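Local coordinates for flavoprotein (Thermotoga maritima, PDB 5V8S), which is a flavo-diiron protein that probably binds FMN and transfers electrons as an oxidoreductase, at residues D273-F278 with G326-E331; P354-G359 with E400-L405; F358-W363 with T386-S391. The protein carries 1 engineered substitution. One frame throughout, in Å; residues are numbered along the deposited sequence. Where two conformers were deposited one is given.

All three contacts lie in the flavodoxin-like part of the chain and reach one parallel sheet. Contact 2 is buried and apolar: side chains pack helix 395-409 on strand 354-360, and no hydrogen bond crosses. Contact 3 uses the same strand but pairs it with strand 381-388 through backbone bonds; it is partly buried and ends in a polar, water-bridged edge. Contact 1 is also buried and sits at the C-terminal ends of the strands, where loops meet through serine, carboxylate and ring chemistry. Phe-358 belongs to contacts 2 and 3. Thr-329 OG1 of contact 1 hydrogen-bonds to Val-360 O of contact 3. Contacts 1 and 3 also touch the second subunit.

Contact 1: D273-F278 with G326-E331; sequences DSMYGF and GVSTYE
Tyr-276 turns its edge to one face of the Tyr-330 ring. Its CE2 lies 3.5 Å above the plane, over the ring centre. The planes stand at 71°, so the pair is T-shaped (edge-to-face). Tyr-330 CE1 lies at the edge of the Tyr-276 ring, in its plane. Met-275 CB covers one face of Tyr-276. Met-275 SD comes obliquely to the Tyr-330 ring in a Met-aromatic contact, 4.0 Å from CD2. A bend at chi3 (69°) places Met-275 CE, which meets Glu-331 OE2 tip to tip at 3.7 Å. Phe-278 crosses Tyr-330 at about a right angle, with CB 3.8 Å from Tyr-330 OH.

These loops leave the C-terminal ends of strands 267-273 and 322-327. In flavodoxin-like folds this end of the sheet holds the FMN. Tyr-276, Phe-278, Tyr-330 and Glu-331 also touch the second subunit. Tyr-276 OH makes a weak hydrogen bond to Glu-99 of that subunit, which lines its di-iron pocket.

Polar groups tie the strand ends together. Asp-273 N gives a backbone bond to Gly-326 O. In the Asp-273 conformer given, Ser-328 N bonds OD1 nearly straight (172°) at 3.0 Å, on its syn side but tilted out of the carboxylate plane, and a water donates to OD2 and Ser-328 O. Ser-328 OG donates to Asp-273 O at 2.8 Å, from above the carbonyl plane, and takes a weak bond from Met-275 N.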
ATOM      1  N   ASP A 273     -12.498  -0.747  -4.723  0.53 17.73           N
ATOM      2  CA  ASP A 273     -11.566  -0.173  -5.686  0.53 18.51           C
ATOM      3  C   ASP A 273     -12.263  -0.021  -7.031  0.53 19.35           C
ATOM      4  O   ASP A 273     -12.869  -0.973  -7.535  0.53 21.01           O
ATOM      5  CB  ASP A 273     -10.223  -0.948  -5.790  0.53 19.37           C
ATOM      6  CG  ASP A 273     -10.366  -2.426  -6.204  0.53 18.82           C
ATOM      7  OD1 ASP A 273     -11.484  -2.982  -6.225  0.53 19.39           O
ATOM      8  OD2 ASP A 273      -9.290  -3.038  -6.509  0.53 17.61           O
ATOM      9  N   SER A 274     -12.179   1.181  -7.603  1.00 18.60           N
ATOM     10  CA  SER A 274     -12.854   1.502  -8.849  1.00 19.79           C
ATOM     11  C   SER A 274     -11.741   1.922  -9.791  1.00 21.80           C
ATOM     12  O   SER A 274     -11.247   3.055  -9.705  1.00 21.96           O
ATOM     13  CB  SER A 274     -13.892   2.585  -8.612  1.00 21.20           C
ATOM     14  OG  SER A 274     -14.571   2.879  -9.808  1.00 21.79           O
ATOM     15  N   MET A 275     -11.313   0.966 -10.639  1.00 24.48           N
ATOM     16  CA  MET A 275     -10.217   1.190 -11.575  1.00 27.60           C
ATOM     17  C   MET A 275     -10.618   2.173 -12.652  1.00 25.83           C
ATOM     18  O   MET A 275      -9.778   2.960 -13.094  1.00 27.64           O
ATOM     19  CB  MET A 275      -9.780  -0.132 -12.219  1.00 29.80           C
ATOM     20  CG  MET A 275      -8.925  -1.040 -11.307  1.00 31.81           C
ATOM     21  SD  MET A 275      -8.540  -2.724 -11.934  1.00 32.23           S
ATOM     22  CE  MET A 275      -7.440  -2.318 -13.283  1.00 33.99           C
ATOM     23  N   TYR A 276     -11.900   2.155 -13.075  1.00 26.90           N
ATOM     24  CA  TYR A 276     -12.373   2.998 -14.170  1.00 28.34           C
ATOM     25  C   TYR A 276     -13.686   3.719 -13.927  1.00 28.48           C
ATOM     26  O   TYR A 276     -14.050   4.538 -14.769  1.00 29.74           O
ATOM     27  CB  TYR A 276     -12.561   2.204 -15.482  1.00 30.16           C
ATOM     28  CG  TYR A 276     -11.469   1.197 -15.784  1.00 31.96           C
ATOM     29  CD1 TYR A 276     -10.182   1.608 -16.099  1.00 31.32           C
ATOM     30  CD2 TYR A 276     -11.735  -0.164 -15.764  1.00 32.27           C
ATOM     31  CE1 TYR A 276      -9.186   0.699 -16.331  1.00 33.58           C
ATOM     32  CE2 TYR A 276     -10.748  -1.091 -16.006  1.00 33.23           C
ATOM     33  CZ  TYR A 276      -9.473  -0.655 -16.287  1.00 33.73           C
ATOM     34  OH  TYR A 276      -8.502  -1.586 -16.525  1.00 35.70           O
ATOM     35  N   GLY A 277     -14.435   3.421 -12.866  1.00 26.80           N
ATOM     36  CA  GLY A 277     -15.734   4.042 -12.632  1.00 26.05           C
ATOM     37  C   GLY A 277     -16.926   3.101 -12.671  1.00 23.84           C
ATOM     38  O   GLY A 277     -17.996   3.446 -12.138  1.00 26.29           O
ATOM     39  N   PHE A 278     -16.776   1.896 -13.200  1.00 23.18           N
ATOM     40  CA  PHE A 278     -17.882   0.945 -13.208  1.00 22.51           C
ATOM     41  C   PHE A 278     -18.192   0.411 -11.811  1.00 20.63           C
ATOM     42  O   PHE A 278     -19.365   0.262 -11.446  1.00 21.76           O
ATOM     43  CB  PHE A 278     -17.577  -0.184 -14.173  1.00 24.89           C
ATOM     44  CG  PHE A 278     -17.524   0.269 -15.594  1.00 27.36           C
ATOM     45  CD1 PHE A 278     -18.683   0.490 -16.298  1.00 28.67           C
ATOM     46  CD2 PHE A 278     -16.323   0.516 -16.212  1.00 28.99           C
ATOM     47  CE1 PHE A 278     -18.651   0.928 -17.593  1.00 30.31           C
ATOM     48  CE2 PHE A 278     -16.286   0.953 -17.535  1.00 31.08           C
ATOM     49  CZ  PHE A 278     -17.453   1.158 -18.210  1.00 30.85           C
ATOM     50  N   GLY A 326     -16.442  -3.942  -2.905  1.00 17.31           N
ATOM     51  CA  GLY A 326     -16.575  -3.834  -4.348  1.00 17.62           C
ATOM     52  C   GLY A 326     -15.208  -4.067  -4.976  1.00 18.45           C
ATOM     53  O   GLY A 326     -14.252  -3.357  -4.643  1.00 19.97           O
ATOM     54  N   VAL A 327     -15.103  -5.048  -5.872  1.00 18.87           N
ATOM     55  CA  VAL A 327     -13.828  -5.598  -6.311  1.00 19.46           C
ATOM     56  C   VAL A 327     -13.717  -5.477  -7.831  1.00 20.07           C
ATOM     57  O   VAL A 327     -14.502  -6.087  -8.571  1.00 20.94           O
ATOM     58  CB  VAL A 327     -13.692  -7.065  -5.875  1.00 21.98           C
ATOM     59  CG1 VAL A 327     -12.384  -7.622  -6.334  1.00 22.97           C
ATOM     60  CG2 VAL A 327     -13.868  -7.188  -4.360  1.00 23.27           C
ATOM     61  N   SER A 328     -12.740  -4.694  -8.289  1.00 19.12           N
ATOM     62  CA  SER A 328     -12.332  -4.720  -9.690  1.00 20.07           C
ATOM     63  C   SER A 328     -11.538  -5.982  -9.991  1.00 21.90           C
ATOM     64  O   SER A 328     -10.693  -6.412  -9.197  1.00 21.91           O
ATOM     65  CB  SER A 328     -11.416  -3.540 -10.012  1.00 21.32           C
ATOM     66  OG  SER A 328     -12.048  -2.274  -9.862  1.00 23.14           O
ATOM     67  N   THR A 329     -11.725  -6.503 -11.203  1.00 22.79           N
ATOM     68  CA  THR A 329     -11.023  -7.700 -11.620  1.00 23.94           C
ATOM     69  C   THR A 329     -10.460  -7.443 -13.011  1.00 23.95           C
ATOM     70  O   THR A 329      -9.324  -6.989 -13.120  1.00 23.81           O
ATOM     71  CB  THR A 329     -11.949  -8.917 -11.579  1.00 25.29           C
ATOM     72  OG1 THR A 329     -13.040  -8.702 -12.480  1.00 24.80           O
ATOM     73  CG2 THR A 329     -12.486  -9.165 -10.160  1.00 25.97           C
ATOM     74  N   TYR A 330     -11.250  -7.662 -14.072  1.00 25.38           N
ATOM     75  CA  TYR A 330     -10.765  -7.530 -15.446  1.00 27.03           C
ATOM     76  C   TYR A 330      -9.679  -8.576 -15.714  1.00 28.94           C
ATOM     77  O   TYR A 330      -9.992  -9.769 -15.788  1.00 27.78           O
ATOM     78  CB  TYR A 330     -10.328  -6.080 -15.734  1.00 26.91           C
ATOM     79  CG  TYR A 330     -11.427  -5.071 -15.393  1.00 25.26           C
ATOM     80  CD1 TYR A 330     -12.485  -4.855 -16.264  1.00 25.20           C
ATOM     81  CD2 TYR A 330     -11.416  -4.360 -14.187  1.00 24.57           C
ATOM     82  CE1 TYR A 330     -13.493  -3.957 -15.963  1.00 24.91           C
ATOM     83  CE2 TYR A 330     -12.440  -3.454 -13.868  1.00 24.69           C
ATOM     84  CZ  TYR A 330     -13.464  -3.254 -14.767  1.00 24.98           C
ATOM     85  OH  TYR A 330     -14.486  -2.365 -14.466  1.00 25.13           O
ATOM     86  N   GLU A 331      -8.410  -8.156 -15.831  1.00 30.67           N
ATOM     87  CA  GLU A 331      -7.317  -9.086 -16.115  1.00 35.84           C
ATOM     88  C   GLU A 331      -6.941  -9.978 -14.927  1.00 33.62           C
ATOM     89  O   GLU A 331      -6.403 -11.073 -15.139  1.00 32.85           O
ATOM     90  CB  GLU A 331      -6.079  -8.306 -16.594  1.00 43.47           C
ATOM     91  CG  GLU A 331      -5.358  -7.471 -15.512  1.00 50.73           C
ATOM     92  CD  GLU A 331      -6.076  -6.142 -15.225  1.00 56.94           C
ATOM     93  OE1 GLU A 331      -7.176  -5.923 -15.797  1.00 58.76           O
ATOM     94  OE2 GLU A 331      -5.532  -5.306 -14.450  1.00 59.38           O
TER
HETATM   95  O   HOH W   1      -9.622  -5.756  -6.952  1.00 26.67           O

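Contact 2: P354-G359 with E400-L405; sequences PVLVFG and EAISLL
Leu-356 sets CG anti to its carbonyl carbon (chi1 -64°), and chi2 of 177° carries CD1 out to the helix. There CD1 meets three residues. It touches Ile-402 CD1 at 3.7 Å, and the two side chains cross at about a right angle. It lies 4.0 Å from Leu-405 CB. It also reaches the backbone, 3.5 Å from Ala-401 O, which already accepts the helix bond of Leu-405 N.

Phe-358 adds its ring tip beside Leu-356. Its CZ lies 3.9 Å from Ala-401 CB, and Ile-402 CD1 sits at the ring edge, near its plane. The small Ala-401 side chain thus touches both Leu-356 and Phe-358. At the other end Pro-354 CB touches Leu-405 CD1 more loosely, at 4.2 Å.

No hydrogen bond crosses; side chains meet through apolar groups. It is the helix-on-sheet packing of the three-layer alpha/beta/alpha sandwich of flavodoxin-like folds, with the segment axes 9.3 Å apart at closest approach and nearly antiparallel (173°). Strand 354-360 lies between strands 322-327 and 381-388. Leu-356 also touches Ile-324 and Ser-384 on these two strands. Helix 278-292 packs next to helix 395-409, meeting Phe-358 through Val-282 and Met-283 and Ile-402 through Leu-290.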
ATOM      1  N   PRO A 354     -21.138 -10.609   8.898  1.00 21.72           N
ATOM      2  CA  PRO A 354     -21.601 -10.827   7.526  1.00 22.51           C
ATOM      3  C   PRO A 354     -20.990  -9.840   6.549  1.00 22.32           C
ATOM      4  O   PRO A 354     -20.678  -8.696   6.885  1.00 21.61           O
ATOM      5  CB  PRO A 354     -23.111 -10.623   7.628  1.00 23.55           C
ATOM      6  CG  PRO A 354     -23.311  -9.828   8.858  1.00 24.20           C
ATOM      7  CD  PRO A 354     -22.207 -10.117   9.787  1.00 22.77           C
ATOM      8  N   VAL A 355     -20.857 -10.303   5.306  1.00 21.14           N
ATOM      9  CA  VAL A 355     -20.229  -9.542   4.233  1.00 20.08           C
ATOM     10  C   VAL A 355     -21.045  -9.716   2.960  1.00 19.80           C
ATOM     11  O   VAL A 355     -21.572 -10.799   2.692  1.00 22.05           O
ATOM     12  CB  VAL A 355     -18.778 -10.025   3.999  1.00 21.90           C
ATOM     13  CG1 VAL A 355     -18.129  -9.385   2.780  1.00 24.14           C
ATOM     14  CG2 VAL A 355     -17.941  -9.783   5.268  1.00 21.28           C
ATOM     15  N   LEU A 356     -21.134  -8.649   2.170  1.00 19.01           N
ATOM     16  CA  LEU A 356     -21.573  -8.729   0.781  1.00 19.04           C
ATOM     17  C   LEU A 356     -20.375  -8.459  -0.111  1.00 18.44           C
ATOM     18  O   LEU A 356     -19.584  -7.555   0.172  1.00 19.73           O
ATOM     19  CB  LEU A 356     -22.612  -7.656   0.448  1.00 20.09           C
ATOM     20  CG  LEU A 356     -23.952  -7.708   1.176  1.00 21.58           C
ATOM     21  CD1 LEU A 356     -24.822  -6.527   0.771  1.00 20.38           C
ATOM     22  CD2 LEU A 356     -24.653  -9.039   0.911  1.00 22.17           C
ATOM     23  N   VAL A 357     -20.267  -9.210  -1.208  1.00 18.49           N
ATOM     24  CA  VAL A 357     -19.227  -9.000  -2.205  1.00 18.66           C
ATOM     25  C   VAL A 357     -19.899  -8.635  -3.519  1.00 19.54           C
ATOM     26  O   VAL A 357     -20.825  -9.325  -3.962  1.00 19.70           O
ATOM     27  CB  VAL A 357     -18.324 -10.235  -2.377  1.00 20.25           C
ATOM     28  CG1 VAL A 357     -17.286  -9.985  -3.503  1.00 21.14           C
ATOM     29  CG2 VAL A 357     -17.639 -10.582  -1.068  1.00 20.38           C
ATOM     30  N   PHE A 358     -19.475  -7.517  -4.091  1.00 17.44           N
ATOM     31  CA  PHE A 358     -19.797  -7.125  -5.454  1.00 18.82           C
ATOM     32  C   PHE A 358     -18.498  -7.191  -6.241  1.00 19.44           C
ATOM     33  O   PHE A 358     -17.479  -6.650  -5.810  1.00 20.46           O
ATOM     34  CB  PHE A 358     -20.338  -5.686  -5.498  1.00 20.01           C
ATOM     35  CG  PHE A 358     -21.669  -5.486  -4.811  1.00 19.22           C
ATOM     36  CD1 PHE A 358     -21.755  -5.413  -3.437  1.00 20.32           C
ATOM     37  CD2 PHE A 358     -22.826  -5.320  -5.544  1.00 21.74           C
ATOM     38  CE1 PHE A 358     -22.985  -5.214  -2.815  1.00 20.92           C
ATOM     39  CE2 PHE A 358     -24.051  -5.125  -4.925  1.00 22.13           C
ATOM     40  CZ  PHE A 358     -24.135  -5.072  -3.561  1.00 21.53           C
ATOM     41  N   GLY A 359     -18.515  -7.836  -7.392  1.00 19.69           N
ATOM     42  CA  GLY A 359     -17.280  -7.985  -8.140  1.00 20.12           C
ATOM     43  C   GLY A 359     -17.520  -8.023  -9.627  1.00 20.54           C
ATOM     44  O   GLY A 359     -18.539  -8.546 -10.093  1.00 21.81           O
ATOM     45  N   GLU A 400     -31.550  -6.526  -4.006  1.00 26.23           N
ATOM     46  CA  GLU A 400     -31.673  -7.859  -3.422  1.00 28.31           C
ATOM     47  C   GLU A 400     -30.553  -8.119  -2.428  1.00 25.92           C
ATOM     48  O   GLU A 400     -30.784  -8.693  -1.356  1.00 26.24           O
ATOM     49  CB  GLU A 400     -31.641  -8.941  -4.507  1.00 32.83           C
ATOM     50  CG  GLU A 400     -32.932  -9.120  -5.258  1.00 39.32           C
ATOM     51  CD  GLU A 400     -32.825 -10.146  -6.381  1.00 45.08           C
ATOM     52  OE1 GLU A 400     -31.698 -10.606  -6.677  1.00 47.04           O
ATOM     53  OE2 GLU A 400     -33.883 -10.473  -6.965  1.00 47.29           O
ATOM     54  N   ALA A 401     -29.331  -7.713  -2.769  1.00 23.64           N
ATOM     55  CA  ALA A 401     -28.203  -7.974  -1.884  1.00 22.39           C
ATOM     56  C   ALA A 401     -28.343  -7.182  -0.597  1.00 22.98           C
ATOM     57  O   ALA A 401     -28.117  -7.711   0.492  1.00 23.46           O
ATOM     58  CB  ALA A 401     -26.891  -7.622  -2.579  1.00 22.36           C
ATOM     59  N   ILE A 402     -28.689  -5.901  -0.706  1.00 23.07           N
ATOM     60  CA  ILE A 402     -28.856  -5.092   0.496  1.00 22.62           C
ATOM     61  C   ILE A 402     -30.012  -5.623   1.343  1.00 22.86           C
ATOM     62  O   ILE A 402     -29.929  -5.651   2.578  1.00 23.50           O
ATOM     63  CB  ILE A 402     -29.020  -3.602   0.139  1.00 23.51           C
ATOM     64  CG1 ILE A 402     -27.873  -3.109  -0.754  1.00 23.61           C
ATOM     65  CG2 ILE A 402     -29.107  -2.771   1.414  1.00 25.24           C
ATOM     66  CD1 ILE A 402     -26.490  -3.424  -0.261  1.00 23.76           C
ATOM     67  N   SER A 403     -31.106  -6.054   0.704  1.00 23.45           N
ATOM     68  CA  SER A 403     -32.210  -6.650   1.456  1.00 23.60           C
ATOM     69  C   SER A 403     -31.784  -7.927   2.170  1.00 24.23           C
ATOM     70  O   SER A 403     -32.218  -8.193   3.297  1.00 25.51           O
ATOM     71  CB  SER A 403     -33.380  -6.954   0.528  1.00 25.79           C
ATOM     72  OG  SER A 403     -33.958  -5.764   0.031  1.00 28.36           O
ATOM     73  N   LEU A 404     -30.947  -8.739   1.526  1.00 24.91           N
ATOM     74  CA  LEU A 404     -30.436  -9.946   2.168  1.00 25.38           C
ATOM     75  C   LEU A 404     -29.639  -9.596   3.416  1.00 25.03           C
ATOM     76  O   LEU A 404     -29.791 -10.237   4.468  1.00 24.91           O
ATOM     77  CB  LEU A 404     -29.568 -10.712   1.172  1.00 27.17           C
ATOM     78  CG  LEU A 404     -29.064 -12.094   1.574  1.00 27.92           C
ATOM     79  CD1 LEU A 404     -30.232 -13.046   1.721  1.00 30.16           C
ATOM     80  CD2 LEU A 404     -28.062 -12.604   0.542  1.00 28.19           C
ATOM     81  N   LEU A 405     -28.803  -8.559   3.321  1.00 23.96           N
ATOM     82  CA  LEU A 405     -28.030  -8.104   4.472  1.00 23.74           C
ATOM     83  C   LEU A 405     -28.942  -7.612   5.594  1.00 24.52           C
ATOM     84  O   LEU A 405     -28.720  -7.923   6.770  1.00 25.02           O
ATOM     85  CB  LEU A 405     -27.079  -6.994   4.023  1.00 23.54           C
ATOM     86  CG  LEU A 405     -26.194  -6.448   5.137  1.00 23.71           C
ATOM     87  CD1 LEU A 405     -25.314  -7.557   5.702  1.00 24.98           C
ATOM     88  CD2 LEU A 405     -25.347  -5.303   4.639  1.00 24.61           C
TER

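Contact 3: F358-W363 with T386-S391; sequences FGVHGW and TEIKGS
Gly-359 joins the two strands with both of its backbone polar groups. Its N donates to Thr-386 O at 3.0 Å. Its O accepts from Ile-388 N at 2.8 Å. The pairing is parallel.

On the face that carries Phe-358 and Thr-386, side chains also pack. Thr-386 lies side by side with Phe-358, its CB 3.7 Å from Phe-358 CD2, and Thr-386 OG1 is over one ring face. Chi1 (-64°) sets Ile-388 CG1 anti to its carbonyl carbon, and an extended chi2 (176°) places CD1, which packs on Phe-358 CB at 3.7 Å. Val-360 CG2 meets Ile-388 CB at 3.9 Å, the side chains crossing at about a right angle. Val-282 of helix 278-292 touches both Phe-358 and Ile-388.

Next to this pairing a water bridges the segments. It accepts from His-361 N and donates to Ile-388 O and Glu-387 OE2. Glu-387 OE2 also lies 3.1 Å from His-361 CB.

The strands belong to the beta-alpha-beta unit that includes helix 371-376. Chemically, backbone bonds and apolar packing give way to a water-bridged polar group. Glu-387 OE2 is 5.1 Å from His-361 ND1, not a salt bridge, though the carboxylate charge of Glu-387 might slightly favour a protonated His-361.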
ATOM      1  N   PHE A 358     -19.475  -7.517  -4.091  1.00 17.44           N
ATOM      2  CA  PHE A 358     -19.797  -7.125  -5.454  1.00 18.82           C
ATOM      3  C   PHE A 358     -18.498  -7.191  -6.241  1.00 19.44           C
ATOM      4  O   PHE A 358     -17.479  -6.650  -5.810  1.00 20.46           O
ATOM      5  CB  PHE A 358     -20.338  -5.686  -5.498  1.00 20.01           C
ATOM      6  CG  PHE A 358     -21.669  -5.486  -4.811  1.00 19.22           C
ATOM      7  CD1 PHE A 358     -21.755  -5.413  -3.437  1.00 20.32           C
ATOM      8  CD2 PHE A 358     -22.826  -5.320  -5.544  1.00 21.74           C
ATOM      9  CE1 PHE A 358     -22.985  -5.214  -2.815  1.00 20.92           C
ATOM     10  CE2 PHE A 358     -24.051  -5.125  -4.925  1.00 22.13           C
ATOM     11  CZ  PHE A 358     -24.135  -5.072  -3.561  1.00 21.53           C
ATOM     12  N   GLY A 359     -18.515  -7.836  -7.392  1.00 19.69           N
ATOM     13  CA  GLY A 359     -17.280  -7.985  -8.140  1.00 20.12           C
ATOM     14  C   GLY A 359     -17.520  -8.023  -9.627  1.00 20.54           C
ATOM     15  O   GLY A 359     -18.539  -8.546 -10.093  1.00 21.81           O
ATOM     16  N   VAL A 360     -16.568  -7.456 -10.373  1.00 21.55           N
ATOM     17  CA  VAL A 360     -16.598  -7.526 -11.823  1.00 23.33           C
ATOM     18  C   VAL A 360     -16.300  -8.947 -12.266  1.00 26.57           C
ATOM     19  O   VAL A 360     -15.485  -9.654 -11.656  1.00 26.46           O
ATOM     20  CB  VAL A 360     -15.536  -6.558 -12.363  1.00 23.00           C
ATOM     21  CG1 VAL A 360     -15.350  -6.766 -13.840  1.00 24.04           C
ATOM     22  CG2 VAL A 360     -15.960  -5.120 -12.058  1.00 24.65           C
ATOM     23  N   HIS A 361     -16.945  -9.364 -13.353  1.00 30.06           N
ATOM     24  CA  HIS A 361     -16.663 -10.652 -13.977  1.00 35.87           C
ATOM     25  C   HIS A 361     -15.553 -10.430 -14.996  1.00 36.83           C
ATOM     26  O   HIS A 361     -15.795  -9.923 -16.098  1.00 38.67           O
ATOM     27  CB  HIS A 361     -17.915 -11.202 -14.644  1.00 41.69           C
ATOM     28  CG  HIS A 361     -17.714 -12.535 -15.290  1.00 46.86           C
ATOM     29  ND1 HIS A 361     -16.922 -13.518 -14.736  1.00 49.53           N
ATOM     30  CD2 HIS A 361     -18.200 -13.048 -16.445  1.00 49.16           C
ATOM     31  CE1 HIS A 361     -16.926 -14.579 -15.524  1.00 50.43           C
ATOM     32  NE2 HIS A 361     -17.697 -14.321 -16.566  1.00 50.34           N
ATOM     33  N   GLY A 362     -14.332 -10.819 -14.629  1.00 34.95           N
ATOM     34  CA  GLY A 362     -13.173 -10.639 -15.470  1.00 34.08           C
ATOM     35  C   GLY A 362     -12.795 -11.901 -16.228  1.00 32.66           C
ATOM     36  O   GLY A 362     -13.534 -12.883 -16.297  1.00 34.22           O
ATOM     37  N   TRP A 363     -11.603 -11.865 -16.798  1.00 30.56           N
ATOM     38  CA  TRP A 363     -11.103 -12.958 -17.620  1.00 30.37           C
ATOM     39  C   TRP A 363      -9.811 -13.523 -17.053  1.00 33.97           C
ATOM     40  O   TRP A 363      -8.930 -13.972 -17.793  1.00 33.74           O
ATOM     41  CB  TRP A 363     -10.923 -12.496 -19.063  1.00 27.98           C
ATOM     42  CG  TRP A 363     -10.039 -11.294 -19.215  1.00 28.00           C
ATOM     43  CD1 TRP A 363      -8.702 -11.292 -19.361  1.00 26.79           C
ATOM     44  CD2 TRP A 363     -10.450  -9.920 -19.245  1.00 27.36           C
ATOM     45  NE1 TRP A 363      -8.235 -10.002 -19.487  1.00 26.06           N
ATOM     46  CE2 TRP A 363      -9.289  -9.140 -19.421  1.00 25.85           C
ATOM     47  CE3 TRP A 363     -11.682  -9.276 -19.130  1.00 26.84           C
ATOM     48  CZ2 TRP A 363      -9.323  -7.756 -19.509  1.00 24.83           C
ATOM     49  CZ3 TRP A 363     -11.713  -7.890 -19.205  1.00 26.30           C
ATOM     50  CH2 TRP A 363     -10.545  -7.147 -19.399  1.00 25.77           C
ATOM     51  N   THR A 386     -22.544 -10.554  -5.936  1.00 24.03           N
ATOM     52  CA  THR A 386     -23.295  -9.844  -6.968  1.00 23.36           C
ATOM     53  C   THR A 386     -22.331  -9.345  -8.030  1.00 23.32           C
ATOM     54  O   THR A 386     -21.333  -8.694  -7.721  1.00 23.14           O
ATOM     55  CB  THR A 386     -24.069  -8.657  -6.371  1.00 24.38           C
ATOM     56  OG1 THR A 386     -24.958  -9.122  -5.349  1.00 25.32           O
ATOM     57  CG2 THR A 386     -24.876  -7.935  -7.430  1.00 24.95           C
ATOM     58  N   GLU A 387     -22.660  -9.616  -9.282  1.00 24.43           N
ATOM     59  CA  GLU A 387     -21.799  -9.231 -10.380  1.00 25.04           C
ATOM     60  C   GLU A 387     -21.921  -7.735 -10.649  1.00 26.15           C
ATOM     61  O   GLU A 387     -23.032  -7.194 -10.722  1.00 26.94           O
ATOM     62  CB  GLU A 387     -22.191 -10.000 -11.642  1.00 27.32           C
ATOM     63  CG  GLU A 387     -21.217  -9.745 -12.772  1.00 31.15           C
ATOM     64  CD  GLU A 387     -21.568 -10.452 -14.072  1.00 34.56           C
ATOM     65  OE1 GLU A 387     -22.548 -11.226 -14.102  1.00 36.58           O
ATOM     66  OE2 GLU A 387     -20.854 -10.215 -15.074  1.00 35.09           O
ATOM     67  N   ILE A 388     -20.775  -7.077 -10.811  1.00 24.78           N
ATOM     68  CA  ILE A 388     -20.726  -5.687 -11.245  1.00 24.22           C
ATOM     69  C   ILE A 388     -20.652  -5.706 -12.762  1.00 25.62           C
ATOM     70  O   ILE A 388     -19.662  -6.161 -13.335  1.00 25.32           O
ATOM     71  CB  ILE A 388     -19.534  -4.940 -10.632  1.00 23.52           C
ATOM     72  CG1 ILE A 388     -19.679  -4.856  -9.106  1.00 23.86           C
ATOM     73  CG2 ILE A 388     -19.394  -3.544 -11.275  1.00 24.10           C
ATOM     74  CD1 ILE A 388     -18.492  -4.221  -8.413  1.00 23.20           C
ATOM     75  N   LYS A 389     -21.696  -5.198 -13.405  1.00 26.60           N
ATOM     76  CA  LYS A 389     -21.774  -5.111 -14.849  1.00 28.21           C
ATOM     77  C   LYS A 389     -21.660  -3.656 -15.277  1.00 29.93           C
ATOM     78  O   LYS A 389     -21.737  -2.732 -14.468  1.00 32.64           O
ATOM     79  CB  LYS A 389     -23.103  -5.692 -15.334  1.00 29.34           C
ATOM     80  CG  LYS A 389     -23.281  -7.143 -14.997  1.00 31.93           C
ATOM     81  CD  LYS A 389     -24.510  -7.674 -15.679  1.00 36.42           C
ATOM     82  CE  LYS A 389     -24.685  -9.153 -15.459  1.00 39.86           C
ATOM     83  NZ  LYS A 389     -25.792  -9.674 -16.316  1.00 42.58           N
ATOM     84  N   GLY A 390     -21.482  -3.461 -16.578  1.00 29.23           N
ATOM     85  CA  GLY A 390     -21.455  -2.125 -17.117  1.00 30.93           C
ATOM     86  C   GLY A 390     -22.847  -1.655 -17.469  1.00 33.51           C
ATOM     87  O   GLY A 390     -23.691  -1.453 -16.586  1.00 35.16           O
ATOM     88  N   SER A 391     -23.117  -1.551 -18.768  1.00 35.30           N
ATOM     89  CA  SER A 391     -24.284  -0.809 -19.224  1.00 39.57           C
ATOM     90  C   SER A 391     -25.591  -1.481 -18.821  1.00 39.93           C
ATOM     91  O   SER A 391     -26.575  -0.789 -18.531  1.00 41.09           O
ATOM     92  CB  SER A 391     -24.224  -0.629 -20.741  1.00 42.81           C
ATOM     93  OG  SER A 391     -25.180   0.320 -21.151  1.00 47.07           O
TER
HETATM   94  O   HOH W   2     -18.951  -8.179 -14.921  1.00 30.05           O